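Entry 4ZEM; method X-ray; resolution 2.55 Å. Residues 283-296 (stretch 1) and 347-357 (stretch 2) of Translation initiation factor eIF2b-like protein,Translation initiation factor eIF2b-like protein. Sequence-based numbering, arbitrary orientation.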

# COMPACT_ATOMS: atom_id res chain seq x y z
N VAL A 283 -9.51 3.82 7.44
CA VAL A 283 -10.58 3.65 6.47
C VAL A 283 -11.31 4.95 6.19
O VAL A 283 -11.06 5.95 6.85
N ASP A 284 -12.21 4.92 5.22
CA ASP A 284 -13.06 6.06 4.90
C ASP A 284 -13.91 6.42 6.12
O ASP A 284 -14.22 5.56 6.94
N SER A 285 -14.27 7.69 6.25
CA SER A 285 -15.11 8.12 7.37
C SER A 285 -16.49 7.45 7.29
O SER A 285 -17.08 7.33 6.21
N GLY A 286 -16.98 7.01 8.44
CA GLY A 286 -18.27 6.36 8.54
C GLY A 286 -18.20 4.85 8.42
O GLY A 286 -19.18 4.15 8.69
N ALA A 287 -17.04 4.34 8.02
CA ALA A 287 -16.85 2.90 7.88
C ALA A 287 -16.92 2.18 9.22
O ALA A 287 -17.44 1.06 9.31
N CYS A 288 -16.42 2.82 10.27
CA CYS A 288 -16.42 2.23 11.60
C CYS A 288 -17.84 1.95 12.09
O CYS A 288 -18.10 0.94 12.75
N ILE A 289 -18.76 2.86 11.78
CA ILE A 289 -20.16 2.68 12.14
C ILE A 289 -20.74 1.45 11.43
O ILE A 289 -21.47 0.67 12.02
N ALA A 290 -20.41 1.31 10.15
CA ALA A 290 -20.87 0.16 9.37
C ALA A 290 -20.26 -1.12 9.91
O ALA A 290 -20.91 -2.18 9.96
N ALA A 291 -19.00 -1.04 10.32
CA ALA A 291 -18.31 -2.20 10.85
C ALA A 291 -18.97 -2.70 12.11
O ALA A 291 -19.12 -3.90 12.32
N GLN A 292 -19.36 -1.77 12.98
CA GLN A 292 -20.01 -2.15 14.22
C GLN A 292 -21.36 -2.80 14.00
O GLN A 292 -21.69 -3.78 14.66
N ALA A 293 -22.14 -2.25 13.08
CA ALA A 293 -23.46 -2.80 12.81
C ALA A 293 -23.31 -4.21 12.31
O ALA A 293 -24.03 -5.11 12.71
N ALA A 294 -22.34 -4.41 11.42
CA ALA A 294 -22.08 -5.72 10.87
C ALA A 294 -21.72 -6.69 11.99
O ALA A 294 -22.21 -7.81 12.03
N HIS A 295 -20.89 -6.21 12.91
CA HIS A 295 -20.44 -7.01 14.03
C HIS A 295 -21.59 -7.36 14.96
O HIS A 295 -21.67 -8.47 15.49
N GLU A 296 -22.48 -6.40 15.15
CA GLU A 296 -23.67 -6.57 15.98
C GLU A 296 -24.61 -7.66 15.44
O GLU A 296 -25.29 -8.34 16.20
N THR A 347 -10.76 14.44 2.71
CA THR A 347 -9.70 13.77 3.46
C THR A 347 -10.24 13.61 4.89
O THR A 347 -9.82 14.27 5.84
N THR A 348 -11.25 12.75 5.01
CA THR A 348 -11.76 12.36 6.31
C THR A 348 -11.64 10.85 6.42
O THR A 348 -12.13 10.11 5.56
N THR A 349 -11.00 10.41 7.49
CA THR A 349 -10.75 9.00 7.73
C THR A 349 -11.25 8.59 9.11
O THR A 349 -11.34 9.40 10.03
N ASP A 350 -11.55 7.31 9.24
CA ASP A 350 -11.93 6.74 10.51
C ASP A 350 -11.00 5.59 10.83
O ASP A 350 -10.27 5.11 9.97
N TYR A 351 -11.02 5.18 12.08
CA TYR A 351 -10.20 4.08 12.54
C TYR A 351 -11.10 2.93 12.95
O TYR A 351 -12.11 3.14 13.64
N ILE A 352 -10.78 1.73 12.51
CA ILE A 352 -11.53 0.56 12.95
C ILE A 352 -10.62 -0.29 13.82
O ILE A 352 -9.56 -0.72 13.37
N PRO A 353 -11.03 -0.53 15.07
CA PRO A 353 -10.25 -1.37 15.98
C PRO A 353 -10.31 -2.84 15.52
O PRO A 353 -11.25 -3.21 14.82
N PRO A 354 -9.31 -3.65 15.89
CA PRO A 354 -9.23 -5.04 15.41
C PRO A 354 -10.42 -5.94 15.78
O PRO A 354 -10.71 -6.89 15.05
N ASP A 355 -11.09 -5.65 16.89
CA ASP A 355 -12.25 -6.44 17.31
C ASP A 355 -13.37 -6.43 16.27
O ASP A 355 -14.10 -7.41 16.13
N LEU A 356 -13.52 -5.30 15.57
CA LEU A 356 -14.54 -5.14 14.53
C LEU A 356 -14.17 -5.78 13.19
O LEU A 356 -15.01 -5.84 12.29
N VAL A 357 -12.92 -6.21 13.03
CA VAL A 357 -12.48 -6.80 11.76
C VAL A 357 -12.34 -8.32 11.81
O VAL A 357 -11.71 -8.86 12.71

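The two stretches meet first as strands and then as a helix lying over a strand and a 3-10 segment. V283 and D350 form an antiparallel, hydrogen-bonded pair. V283 N donates to D350 O at 2.9 Å, and D350 N donates to V283 O at 2.8 Å. This pairing puts both side chains on the same face of the sheet.

V283 is buried, with chi1 in m. Its CG2 lies 3.6 Å from CG1 of I352 and 4.1 Å from CB of D350. The methyl therefore fills the space between these two side chains, which follow each other on alternate strand positions. T349 and Y351, the residues that alternate with them, point their CB atoms away.

D350 (chi1 m) sends its carboxylate to the turn where the first stretch leaves the sheet. G286 N donates to OD2 of D350 at 2.7 Å, with a nearly straight N-H...O angle of 168°. G286 is the N-cap residue, so the acid is held at the start of the helix. The type II turn from D284 to A287 gives G286 a positive phi of 92°. A CB there would jam against the carbonyl O of S285. CA of S285 rests 3.5 Å from CG of D350.

S285 (chi1 p) packs on T348, its OG 3.4 Å from CB of T348. Two weak hydrogen bonds reach the same carbonyl: S285 N to T348 O and S285 OG to T348 O, both 3.3 Å.

I352 is the main bump of the strand on the helix. Its rotamer is m, t, which extends the chain to CD1. CD1 of I352 enters a shallow hollow lined by small residues, 3.8 Å from CB of A291 and 4.2 Å from CB of A287. CB of C288 closes on CG1 of I352 at 4.1 Å. The alanines leave room for the isoleucine.

C288 points toward the second stretch with chi1 in t. Its SG is 4.0 Å from CD1 of L356, 4.3 Å from CD of P353 and 3.5 Å from O of Y351.

L356 has the largest area covered across the contact, 108 Å². Its CB points sideways, but the m, t rotamer brings the end of the chain nearer the helix. CB of L356 meets CB of A291 at 4.2 Å. CD2 of L356 lies 3.8 Å from CB of H295 and 4.0 Å from CA of Q292. The same methyl makes an off-centre CH-pi contact, 4.3 Å from CD2 of L356 to the H295 ring centroid. H295 (chi1 t) ends the contact, its CD2 3.7 Å from O of D355.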

# COMPACT_ATOMS: atom_id res chain seq x y z
CB VAL A 283 -11.61 2.60 6.95
CG1 VAL A 283 -11.01 1.20 6.95
CG2 VAL A 283 -12.14 2.98 8.34
CB ASP A 284 -13.95 5.76 3.70
CG ASP A 284 -13.23 5.94 2.37
OD1 ASP A 284 -12.35 6.82 2.29
OD2 ASP A 284 -13.55 5.20 1.42
CB SER A 285 -15.25 9.64 7.40
OG SER A 285 -15.42 10.17 6.10
CB ALA A 287 -15.52 2.60 7.20
CB CYS A 288 -15.68 3.13 12.58
SG CYS A 288 -15.46 2.40 14.21
CB ILE A 289 -20.99 3.93 11.80
CG1 ILE A 289 -20.36 5.17 12.44
CG2 ILE A 289 -22.43 3.77 12.27
CD1 ILE A 289 -21.11 6.46 12.18
CB ALA A 290 -20.53 0.34 7.90
CB ALA A 291 -16.85 -1.87 11.11
CB GLN A 292 -20.14 -0.96 15.16
CG GLN A 292 -20.55 -1.36 16.56
CD GLN A 292 -19.80 -0.59 17.61
OE1 GLN A 292 -19.15 -1.17 18.48
NE2 GLN A 292 -19.88 0.73 17.54
CB ALA A 293 -24.18 -1.94 11.80
CB ALA A 294 -20.96 -5.65 9.86
CB HIS A 295 -19.34 -6.26 14.79
CG HIS A 295 -18.72 -7.05 15.90
ND1 HIS A 295 -19.11 -6.92 17.21
CD2 HIS A 295 -17.73 -7.98 15.89
CE1 HIS A 295 -18.39 -7.74 17.97
NE2 HIS A 295 -17.55 -8.39 17.19
CB GLU A 296 -24.41 -5.24 16.10
CG GLU A 296 -24.27 -4.60 17.46
CD GLU A 296 -24.51 -3.10 17.42
OE1 GLU A 296 -25.16 -2.63 16.46
OE2 GLU A 296 -24.04 -2.40 18.34
CB THR A 347 -8.35 14.56 3.40
OG1 THR A 347 -7.73 14.32 2.13
CG2 THR A 347 -7.33 14.04 4.43
CB THR A 348 -13.24 12.77 6.54
OG1 THR A 348 -13.47 14.08 6.01
CG2 THR A 348 -13.56 12.76 8.03
CB THR A 349 -9.26 8.67 7.62
OG1 THR A 349 -8.54 9.35 8.66
CG2 THR A 349 -8.71 9.09 6.27
CB ASP A 350 -13.38 6.24 10.49
CG ASP A 350 -14.38 7.34 10.74
OD1 ASP A 350 -13.97 8.52 10.89
OD2 ASP A 350 -15.58 7.02 10.79
CB TYR A 351 -9.29 4.54 13.68
CG TYR A 351 -8.64 3.41 14.44
CD1 TYR A 351 -7.46 2.84 13.98
CD2 TYR A 351 -9.17 2.95 15.64
CE1 TYR A 351 -6.84 1.81 14.67
CE2 TYR A 351 -8.56 1.93 16.34
CZ TYR A 351 -7.39 1.36 15.85
OH TYR A 351 -6.78 0.35 16.54
CB ILE A 352 -12.03 -0.26 11.75
CG1 ILE A 352 -13.01 0.57 10.92
CG2 ILE A 352 -12.67 -1.56 12.22
CD1 ILE A 352 -13.65 -0.19 9.79
CB PRO A 353 -10.92 -1.15 17.34
CG PRO A 353 -12.30 -0.74 17.02
CD PRO A 353 -12.25 -0.00 15.72
CB PRO A 354 -7.93 -5.55 16.06
CG PRO A 354 -7.73 -4.66 17.26
CD PRO A 354 -8.19 -3.31 16.79
CB ASP A 355 -12.77 -5.95 18.66
CG ASP A 355 -12.12 -6.69 19.82
OD1 ASP A 355 -11.14 -7.41 19.58
OD2 ASP A 355 -12.60 -6.55 20.97
CB LEU A 356 -14.84 -3.65 14.30
CG LEU A 356 -15.49 -2.96 15.50
CD1 LEU A 356 -15.81 -1.50 15.22
CD2 LEU A 356 -16.74 -3.72 15.94
CB VAL A 357 -11.12 -6.21 11.32
CG1 VAL A 357 -10.72 -6.79 9.96
CG2 VAL A 357 -11.20 -4.70 11.26